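Local atomic coordinates of naphthalene dioxygenase small subunit (Rhodococcus sp., PDB entry 2B1X), a protein that forms the small subunit of naphthalene 1,2-dioxygenase, a Rieske non-heme iron oxygenase that acts on naphthalene. Residues B[47-52]-B[155-160]; B[111-116]-B[142-147]; B[87-92]-B[121-126]. One frame throughout, in Å; residues are numbered along the deposited sequence.

Contact 1 of 3, residues B[47-52]-B[155-160]; sequences PIRVTR and VVLLDQ
The side chain of R49 starts with CG beside the backbone N and anti to the carbonyl carbon (chi1 -67°). It stays extended to CD, then bends at chi3 (77°), and that bend places NE. The outer end of the side chain lies close to L158 and D159. CD sits 3.2 Å from L158 O. NH1 gives L158 O a weak hydrogen bond of 3.3 Å. L158 O lies at the edge of the guanidinium, and so does D159 OD1. The salt bridge from R49 NH1 to D159 OD1 is long, at 4.0 Å, and the carboxylate plane is turned 75° from that of the guanidinium. A water fills in: it accepts from R49 NH1 and donates to D159 OD1. Both charges have further partners. R49 NH2 pairs with D59, and D159 OD2 with R96 of a neighbouring copy of this subunit.

Strands 42-49 and 148-158 are parallel neighbours in the mixed sheet of this NTF2-like fold. At this end they diverge, and the axes of 47-49 and 155-158 come no closer than 7.2 Å. A second water spans the gap. It donates to P47 O and V156 O, and accepts from L158 N at 2.9 Å. P47 has no N-H to offer the neighbouring strand, and its CD packs 3.2 Å from V156 O instead.

The apolar part lies beside this water bridge. The ring of P47 crosses the side chains of V155 and L157 at about a right angle. Its CG meets L157 CD1 at 3.8 Å and V155 CG1 at 4.0 Å. L157 CD1 also touches R49 CD, so this one methyl packs against both P47 and R49. V60 of strand 60-61 lies against P47 and L157.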
loop_
_atom_site.group_PDB
_atom_site.type_symbol
_atom_site.label_atom_id
_atom_site.label_comp_id
_atom_site.label_asym_id
_atom_site.label_seq_id
_atom_site.Cartn_x
_atom_site.Cartn_y
_atom_site.Cartn_z
ATOM N N PRO B 47 0.080 12.658 -22.584
ATOM C CA PRO B 47 -0.236 11.495 -23.417
ATOM C C PRO B 47 -0.609 10.245 -22.647
ATOM O O PRO B 47 -0.264 10.087 -21.470
ATOM C CB PRO B 47 1.080 11.235 -24.170
ATOM C CG PRO B 47 1.803 12.502 -24.070
ATOM C CD PRO B 47 1.496 13.046 -22.710
ATOM N N ILE B 48 -1.302 9.346 -23.340
ATOM C CA ILE B 48 -1.595 8.015 -22.833
ATOM C C ILE B 48 -0.486 7.091 -23.291
ATOM O O ILE B 48 -0.007 7.221 -24.420
ATOM C CB ILE B 48 -2.967 7.506 -23.364
ATOM C CG1 ILE B 48 -4.078 8.497 -22.970
ATOM C CG2 ILE B 48 -3.274 6.104 -22.780
ATOM C CD1 ILE B 48 -5.414 8.086 -23.527
ATOM N N ARG B 49 -0.081 6.174 -22.404
ATOM C CA ARG B 49 0.869 5.125 -22.736
ATOM C C ARG B 49 0.214 3.774 -22.469
ATOM O O ARG B 49 -0.613 3.661 -21.565
ATOM C CB ARG B 49 2.106 5.230 -21.827
ATOM C CG ARG B 49 2.932 6.468 -22.081
ATOM C CD ARG B 49 4.118 6.624 -21.178
ATOM N NE ARG B 49 5.146 5.724 -21.642
ATOM C CZ ARG B 49 6.334 5.540 -21.085
ATOM N NH1 ARG B 49 6.692 6.237 -20.021
ATOM N NH2 ARG B 49 7.156 4.641 -21.617
ATOM N N VAL B 50 0.612 2.769 -23.256
ATOM C CA VAL B 50 0.208 1.386 -23.066
ATOM C C VAL B 50 1.454 0.491 -23.019
ATOM O O VAL B 50 2.429 0.766 -23.696
ATOM C CB VAL B 50 -0.789 0.906 -24.158
ATOM C CG1 VAL B 50 -2.137 1.734 -24.088
ATOM C CG2 VAL B 50 -0.190 1.024 -25.574
ATOM N N THR B 51 1.402 -0.584 -22.224
ATOM C CA THR B 51 2.497 -1.559 -22.186
ATOM C C THR B 51 2.681 -2.218 -23.559
ATOM O O THR B 51 1.727 -2.723 -24.151
ATOM C CB THR B 51 2.216 -2.656 -21.128
ATOM O OG1 THR B 51 1.954 -2.056 -19.849
ATOM C CG2 THR B 51 3.482 -3.525 -20.898
ATOM N N ARG B 52 3.914 -2.237 -24.053
ATOM C CA ARG B 52 4.226 -2.885 -25.327
ATOM C C ARG B 52 5.560 -3.600 -25.260
ATOM O O ARG B 52 6.427 -3.251 -24.437
ATOM C CB ARG B 52 4.239 -1.859 -26.461
ATOM C CG ARG B 52 2.916 -1.152 -26.594
ATOM C CD ARG B 52 2.558 -0.655 -27.931
ATOM N NE ARG B 52 2.695 -1.659 -28.984
ATOM C CZ ARG B 52 3.042 -1.342 -30.219
ATOM N NH1 ARG B 52 3.281 -0.073 -30.519
ATOM N NH2 ARG B 52 3.151 -2.279 -31.144
ATOM N N VAL B 155 4.910 18.899 -22.469
ATOM C CA VAL B 155 4.420 17.531 -22.558
ATOM C C VAL B 155 4.800 16.803 -21.262
ATOM O O VAL B 155 5.997 16.710 -20.916
ATOM C CB VAL B 155 5.079 16.801 -23.767
ATOM C CG1 VAL B 155 4.681 15.312 -23.814
ATOM C CG2 VAL B 155 4.789 17.498 -25.096
ATOM N N VAL B 156 3.805 16.277 -20.544
ATOM C CA VAL B 156 4.073 15.490 -19.331
ATOM C C VAL B 156 3.886 14.038 -19.679
ATOM O O VAL B 156 2.769 13.594 -19.865
ATOM C CB VAL B 156 3.154 15.858 -18.138
ATOM C CG1 VAL B 156 3.584 15.119 -16.850
ATOM C CG2 VAL B 156 3.172 17.382 -17.867
ATOM N N LEU B 157 5.001 13.316 -19.803
ATOM C CA LEU B 157 4.976 11.869 -20.007
ATOM C C LEU B 157 5.120 11.084 -18.690
ATOM O O LEU B 157 6.215 10.992 -18.112
ATOM C CB LEU B 157 6.112 11.463 -20.937
ATOM C CG LEU B 157 5.874 10.260 -21.852
ATOM C CD1 LEU B 157 4.513 10.279 -22.556
ATOM C CD2 LEU B 157 7.051 10.103 -22.898
ATOM N N LEU B 158 4.032 10.487 -18.229
ATOM C CA LEU B 158 4.068 9.781 -16.948
ATOM C C LEU B 158 4.636 8.382 -17.120
ATOM O O LEU B 158 4.407 7.737 -18.147
ATOM C CB LEU B 158 2.672 9.725 -16.313
ATOM C CG LEU B 158 2.001 11.100 -16.100
ATOM C CD1 LEU B 158 0.491 10.924 -15.809
ATOM C CD2 LEU B 158 2.677 11.843 -14.933
ATOM N N ASP B 159 5.359 7.913 -16.101
ATOM C CA ASP B 159 5.831 6.518 -16.005
ATOM C C ASP B 159 4.786 5.506 -15.588
ATOM O O ASP B 159 5.051 4.615 -14.759
ATOM C CB ASP B 159 7.023 6.471 -15.063
ATOM C CG ASP B 159 8.041 7.523 -15.435
ATOM O OD1 ASP B 159 8.360 7.579 -16.655
ATOM O OD2 ASP B 159 8.481 8.379 -14.634
ATOM N N GLN B 160 3.615 5.631 -16.183
ATOM C CA GLN B 160 2.455 4.832 -15.835
ATOM C C GLN B 160 1.659 4.593 -17.105
ATOM O O GLN B 160 1.698 5.410 -18.057
ATOM C CB GLN B 160 1.583 5.610 -14.839
ATOM C CG GLN B 160 2.230 5.843 -13.477
ATOM C CD GLN B 160 1.409 6.740 -12.558
ATOM O OE1 GLN B 160 0.227 7.006 -12.810
ATOM N NE2 GLN B 160 2.034 7.184 -11.464
HETATM O O HOH W 1 1.724 10.951 -19.931
HETATM O O HOH W 2 9.089 5.607 -18.462
#

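Contact 2 of 3, residues B[111-116]-B[142-147]; sequences DEFKVT and LRRAGD
F113 and L142 form an antiparallel hydrogen-bonded pair, the tight part of this contact. F113 N donates to L142 O at 2.8 Å, and L142 N donates to F113 O at 2.9 Å. Two residues away on each segment, R144 N gives D111 O a bond of 2.8 Å. Between these rungs E112 and R143 form a non-hydrogen-bonded pair. There E112 CA approaches L142 O and R143 CA approaches D111 O in CA-H...O contacts.

The face carrying F113 and L142 is buried. V115 CG2 meets L142 CD2 at 3.7 Å. Helix 10-27 covers this face, with I15 against both F113 and V115.

The face carrying E112 and R143 is more polar and partly exposed. Their side chains run side by side in the same direction, with CG of E112 3.4 Å from CG of R143. R143 bends at chi2 and again at chi3 (-81°), which places NE. Its NH1 bonds E112 OE2 at 3.1 Å. The oxygen lies in the guanidinium plane, but NH1 meets it on the anti side and 33° out of the carboxylate plane. R143 NH2 has a second acid, D41.

The looser, solvent side is at D111 and R144, both exposed. D111 CB lies 4.1 Å from R144 CB. F113 CE1 lies 3.7 Å above one face of the R144 guanidinium, offset toward its rim, with the planes 85° apart.

This is the open end of the beta hairpin formed by strands 112-124 and 132-145, one face against a helix and the other lined by an ion pair.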
loop_
_atom_site.group_PDB
_atom_site.type_symbol
_atom_site.label_atom_id
_atom_site.label_comp_id
_atom_site.label_asym_id
_atom_site.label_seq_id
_atom_site.Cartn_x
_atom_site.Cartn_y
_atom_site.Cartn_z
ATOM N N ASP B 111 15.985 32.905 -28.247
ATOM C CA ASP B 111 14.938 33.291 -27.281
ATOM C C ASP B 111 13.980 32.129 -26.863
ATOM O O ASP B 111 13.075 32.319 -26.052
ATOM C CB ASP B 111 14.207 34.595 -27.722
ATOM C CG ASP B 111 12.736 34.377 -28.166
ATOM O OD1 ASP B 111 11.824 34.949 -27.516
ATOM O OD2 ASP B 111 12.387 33.692 -29.163
ATOM N N GLU B 112 14.199 30.937 -27.414
ATOM C CA GLU B 112 13.464 29.741 -27.007
ATOM C C GLU B 112 14.423 28.701 -26.429
ATOM O O GLU B 112 15.548 28.547 -26.920
ATOM C CB GLU B 112 12.670 29.152 -28.174
ATOM C CG GLU B 112 11.375 29.889 -28.474
ATOM C CD GLU B 112 10.397 29.133 -29.370
ATOM O OE1 GLU B 112 10.661 27.984 -29.763
ATOM O OE2 GLU B 112 9.337 29.701 -29.699
ATOM N N PHE B 113 13.973 28.002 -25.380
ATOM C CA PHE B 113 14.762 26.959 -24.737
ATOM C C PHE B 113 13.957 25.666 -24.537
ATOM O O PHE B 113 12.766 25.701 -24.219
ATOM C CB PHE B 113 15.330 27.459 -23.407
ATOM C CG PHE B 113 16.260 28.622 -23.555
ATOM C CD1 PHE B 113 15.769 29.932 -23.549
ATOM C CD2 PHE B 113 17.627 28.419 -23.739
ATOM C CE1 PHE B 113 16.630 31.027 -23.703
ATOM C CE2 PHE B 113 18.498 29.509 -23.896
ATOM C CZ PHE B 113 17.995 30.815 -23.880
ATOM N N LYS B 114 14.621 24.531 -24.754
ATOM C CA LYS B 114 14.048 23.214 -24.492
ATOM C C LYS B 114 14.470 22.768 -23.091
ATOM O O LYS B 114 15.661 22.602 -22.784
ATOM C CB LYS B 114 14.461 22.189 -25.559
ATOM C CG LYS B 114 14.127 22.601 -27.008
ATOM C CD LYS B 114 14.502 21.502 -28.040
ATOM C CE LYS B 114 14.037 21.888 -29.459
ATOM N NZ LYS B 114 14.794 21.131 -30.520
ATOM N N VAL B 115 13.479 22.603 -22.229
ATOM C CA VAL B 115 13.734 22.381 -20.834
ATOM C C VAL B 115 13.046 21.087 -20.431
ATOM O O VAL B 115 11.841 20.958 -20.591
ATOM C CB VAL B 115 13.254 23.570 -19.985
ATOM C CG1 VAL B 115 13.541 23.335 -18.512
ATOM C CG2 VAL B 115 13.926 24.862 -20.481
ATOM N N THR B 116 13.850 20.150 -19.948
ATOM C CA THR B 116 13.410 18.805 -19.562
ATOM C C THR B 116 13.685 18.564 -18.073
ATOM O O THR B 116 14.815 18.738 -17.605
ATOM C CB THR B 116 14.136 17.732 -20.405
ATOM O OG1 THR B 116 14.055 18.071 -21.792
ATOM C CG2 THR B 116 13.391 16.413 -20.327
ATOM N N LEU B 142 10.282 26.911 -23.308
ATOM C CA LEU B 142 10.198 28.218 -22.657
ATOM C C LEU B 142 10.649 29.318 -23.621
ATOM O O LEU B 142 11.594 29.124 -24.390
ATOM C CB LEU B 142 11.078 28.232 -21.412
ATOM C CG LEU B 142 10.466 27.941 -20.040
ATOM C CD1 LEU B 142 9.191 27.072 -20.058
ATOM C CD2 LEU B 142 11.531 27.379 -19.120
ATOM N N ARG B 143 9.976 30.466 -23.562
ATOM C CA ARG B 143 10.271 31.613 -24.408
ATOM C C ARG B 143 10.624 32.805 -23.539
ATOM O O ARG B 143 9.912 33.087 -22.580
ATOM C CB ARG B 143 9.052 31.981 -25.247
ATOM C CG ARG B 143 8.865 31.117 -26.468
ATOM C CD ARG B 143 8.488 31.892 -27.717
ATOM N NE ARG B 143 7.070 32.192 -27.724
ATOM C CZ ARG B 143 6.124 31.459 -28.305
ATOM N NH1 ARG B 143 6.421 30.355 -28.969
ATOM N NH2 ARG B 143 4.862 31.859 -28.226
ATOM N N ARG B 144 11.707 33.509 -23.877
ATOM C CA ARG B 144 12.051 34.763 -23.200
ATOM C C ARG B 144 10.927 35.769 -23.353
ATOM O O ARG B 144 10.320 35.865 -24.408
ATOM C CB ARG B 144 13.346 35.366 -23.753
ATOM C CG ARG B 144 14.609 34.776 -23.162
ATOM C CD ARG B 144 15.810 35.704 -23.240
ATOM N NE ARG B 144 17.080 34.975 -23.267
ATOM C CZ ARG B 144 17.755 34.600 -22.183
ATOM N NH1 ARG B 144 17.281 34.872 -20.960
ATOM N NH2 ARG B 144 18.909 33.947 -22.325
ATOM N N ALA B 145 10.631 36.484 -22.278
ATOM C CA ALA B 145 9.599 37.517 -22.279
ATOM C C ALA B 145 10.000 38.530 -21.232
ATOM O O ALA B 145 9.997 38.234 -20.038
ATOM C CB ALA B 145 8.223 36.927 -21.971
ATOM N N GLY B 146 10.392 39.717 -21.691
ATOM C CA GLY B 146 10.970 40.721 -20.818
ATOM C C GLY B 146 12.229 40.189 -20.172
ATOM O O GLY B 146 13.141 39.725 -20.862
ATOM N N ASP B 147 12.264 40.219 -18.843
ATOM C CA ASP B 147 13.405 39.708 -18.071
ATOM C C ASP B 147 13.164 38.318 -17.487
ATOM O O ASP B 147 13.945 37.834 -16.653
ATOM C CB ASP B 147 13.796 40.688 -16.952
ATOM C CG ASP B 147 12.611 41.081 -16.048
ATOM O OD1 ASP B 147 11.460 40.633 -16.293
ATOM O OD2 ASP B 147 12.750 41.859 -15.069
#

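Contact 3 of 3, residues B[87-92]-B[121-126]; sequences WAEDPP and LYRTRG
R125 reaches across to the loop 87-92 and grips P91 O. Its CB, CG and CD make no close contact with the loop. The chain bends at chi3 (51°), which places NE. NE lies 3.6 Å from A88 O and also makes a weak hydrogen bond to a bound pentanediol, probably from the crystallisation liquor. CZ rests 3.1 Å from A88 O, which sits over the centre of one guanidinium face. NH1 and NH2 both donate end-on to P91 O, each at 2.8 Å, with the oxygen in the guanidinium plane. NH1 also bonds S93, and NH2 pairs with E374 of a large subunit.

E89 OE2 is the second focus. R123 extends to meet it tip to tip, and NH2 bonds OE2 at 2.8 Å. The same oxygen is 3.7 Å from R125 NH1, well out of the guanidinium plane, so that link is charge alone. S93 OG also bonds OE2. A water joins P92 O to G126 N.

An alanine in place of R125 would probably leave P91 O without its two donors and E374 of that large subunit without this charge partner.

Two arginines thus face one buried acid. E374 of that large subunit probably balances the other charge, and the carbonyls of A88 and P91 would stabilise it further, so one guanidinium links the loop to the large subunit.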
loop_
_atom_site.group_PDB
_atom_site.type_symbol
_atom_site.label_atom_id
_atom_site.label_comp_id
_atom_site.label_asym_id
_atom_site.label_seq_id
_atom_site.Cartn_x
_atom_site.Cartn_y
_atom_site.Cartn_z
ATOM N N TRP B 87 -15.461 20.899 -6.743
ATOM C CA TRP B 87 -15.498 19.978 -5.596
ATOM C C TRP B 87 -14.277 19.087 -5.478
ATOM O O TRP B 87 -13.907 18.756 -4.367
ATOM C CB TRP B 87 -16.749 19.098 -5.609
ATOM C CG TRP B 87 -18.044 19.870 -5.775
ATOM C CD1 TRP B 87 -18.921 19.787 -6.832
ATOM C CD2 TRP B 87 -18.612 20.819 -4.859
ATOM N NE1 TRP B 87 -19.989 20.633 -6.628
ATOM C CE2 TRP B 87 -19.821 21.278 -5.426
ATOM C CE3 TRP B 87 -18.202 21.357 -3.620
ATOM C CZ2 TRP B 87 -20.641 22.212 -4.781
ATOM C CZ3 TRP B 87 -19.016 22.291 -2.988
ATOM C CH2 TRP B 87 -20.230 22.699 -3.564
ATOM N N ALA B 88 -13.712 18.685 -6.625
ATOM C CA ALA B 88 -12.494 17.880 -6.718
ATOM C C ALA B 88 -11.297 18.528 -6.030
ATOM O O ALA B 88 -10.373 17.836 -5.600
ATOM C CB ALA B 88 -12.131 17.606 -8.193
ATOM N N GLU B 89 -11.291 19.848 -5.961
ATOM C CA GLU B 89 -10.175 20.587 -5.342
ATOM C C GLU B 89 -10.665 21.613 -4.299
ATOM O O GLU B 89 -10.029 22.627 -4.027
ATOM C CB GLU B 89 -9.321 21.245 -6.450
ATOM C CG GLU B 89 -8.291 20.288 -7.101
ATOM C CD GLU B 89 -7.357 19.613 -6.083
ATOM O OE1 GLU B 89 -6.816 20.325 -5.207
ATOM O OE2 GLU B 89 -7.129 18.377 -6.161
ATOM N N ASP B 90 -11.822 21.347 -3.718
ATOM C CA ASP B 90 -12.327 22.156 -2.618
ATOM C C ASP B 90 -13.086 21.240 -1.688
ATOM O O ASP B 90 -14.261 20.940 -1.947
ATOM C CB ASP B 90 -13.274 23.216 -3.145
ATOM C CG ASP B 90 -13.518 24.338 -2.154
ATOM O OD1 ASP B 90 -13.203 24.166 -0.944
ATOM O OD2 ASP B 90 -14.041 25.431 -2.497
ATOM N N PRO B 91 -12.466 20.818 -0.583
ATOM C CA PRO B 91 -11.120 21.242 -0.144
ATOM C C PRO B 91 -9.944 20.867 -1.081
ATOM O O PRO B 91 -9.973 19.820 -1.716
ATOM C CB PRO B 91 -10.922 20.485 1.174
ATOM C CG PRO B 91 -12.340 20.116 1.615
ATOM C CD PRO B 91 -13.100 19.870 0.352
ATOM N N PRO B 92 -8.935 21.724 -1.145
ATOM C CA PRO B 92 -7.740 21.473 -1.984
ATOM C C PRO B 92 -6.927 20.267 -1.524
ATOM O O PRO B 92 -6.847 19.993 -0.322
ATOM C CB PRO B 92 -6.911 22.756 -1.839
ATOM C CG PRO B 92 -7.407 23.407 -0.616
ATOM C CD PRO B 92 -8.871 22.999 -0.416
ATOM N N LEU B 121 5.193 14.048 -8.346
ATOM C CA LEU B 121 4.101 14.826 -7.770
ATOM C C LEU B 121 3.471 14.028 -6.634
ATOM O O LEU B 121 3.034 12.902 -6.861
ATOM C CB LEU B 121 3.073 15.143 -8.849
ATOM C CG LEU B 121 1.804 15.874 -8.356
ATOM C CD1 LEU B 121 2.052 17.293 -7.970
ATOM C CD2 LEU B 121 0.700 15.772 -9.363
ATOM N N TYR B 122 3.483 14.600 -5.417
ATOM C CA TYR B 122 2.944 13.967 -4.233
ATOM C C TYR B 122 1.577 14.554 -3.959
ATOM O O TYR B 122 1.394 15.744 -4.157
ATOM C CB TYR B 122 3.897 14.186 -3.027
ATOM C CG TYR B 122 3.433 13.572 -1.693
ATOM C CD1 TYR B 122 3.785 12.298 -1.337
ATOM C CD2 TYR B 122 2.645 14.308 -0.792
ATOM C CE1 TYR B 122 3.390 11.741 -0.101
ATOM C CE2 TYR B 122 2.209 13.765 0.410
ATOM C CZ TYR B 122 2.575 12.498 0.749
ATOM O OH TYR B 122 2.140 12.002 1.931
ATOM N N ARG B 123 0.604 13.744 -3.519
ATOM C CA ARG B 123 -0.783 14.260 -3.327
ATOM C C ARG B 123 -1.537 13.583 -2.168
ATOM O O ARG B 123 -1.575 12.381 -2.134
ATOM C CB ARG B 123 -1.595 14.117 -4.637
ATOM C CG ARG B 123 -3.037 14.741 -4.595
ATOM C CD ARG B 123 -3.980 14.195 -5.694
ATOM N NE ARG B 123 -5.163 15.041 -5.916
ATOM C CZ ARG B 123 -6.048 14.847 -6.888
ATOM N NH1 ARG B 123 -5.931 13.785 -7.699
ATOM N NH2 ARG B 123 -7.082 15.676 -7.022
ATOM N N THR B 124 -2.093 14.364 -1.217
ATOM C CA THR B 124 -3.048 13.838 -0.231
ATOM C C THR B 124 -4.333 14.666 -0.252
ATOM O O THR B 124 -4.307 15.831 -0.597
ATOM C CB THR B 124 -2.489 13.814 1.228
ATOM O OG1 THR B 124 -2.203 15.156 1.655
ATOM C CG2 THR B 124 -1.125 13.072 1.335
ATOM N N ARG B 125 -5.425 14.050 0.168
ATOM C CA ARG B 125 -6.720 14.746 0.346
ATOM C C ARG B 125 -7.394 14.300 1.633
ATOM O O ARG B 125 -7.294 13.112 2.028
ATOM C CB ARG B 125 -7.666 14.454 -0.831
ATOM C CG ARG B 125 -7.195 14.939 -2.194
ATOM C CD ARG B 125 -8.286 14.871 -3.331
ATOM N NE ARG B 125 -9.554 15.502 -2.932
ATOM C CZ ARG B 125 -9.728 16.796 -2.723
ATOM N NH1 ARG B 125 -8.704 17.632 -2.852
ATOM N NH2 ARG B 125 -10.926 17.265 -2.327
ATOM N N GLY B 126 -8.039 15.238 2.322
ATOM C CA GLY B 126 -8.810 14.889 3.516
ATOM C C GLY B 126 -7.974 14.301 4.630
ATOM O O GLY B 126 -6.780 14.551 4.725
HETATM O O HOH W 3 -8.145 17.714 0.908
#

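All three contacts reach one mixed sheet. Along the chain the segments come as 47-52, 87-92, 111-116, 121-126, 142-147 and 155-160. Contact 1 therefore encloses the other two, while contacts 2 and 3 interleave. Contacts 2 and 3 share strand 112-124 and lie on opposite sides of the chain's centre, with centres about 31 Å apart. Contact 1 is centred about 25 Å from the centre of contact 2 and about 23 Å from that of contact 3. Contact 2 touches no other chain of the assembly. Contacts 1 and 3 meet between subunits: D159 and Q160 of one copy bond T124 and Y122 of the next. Both also touch large subunits, so they lie where the six-chain enzyme is put together.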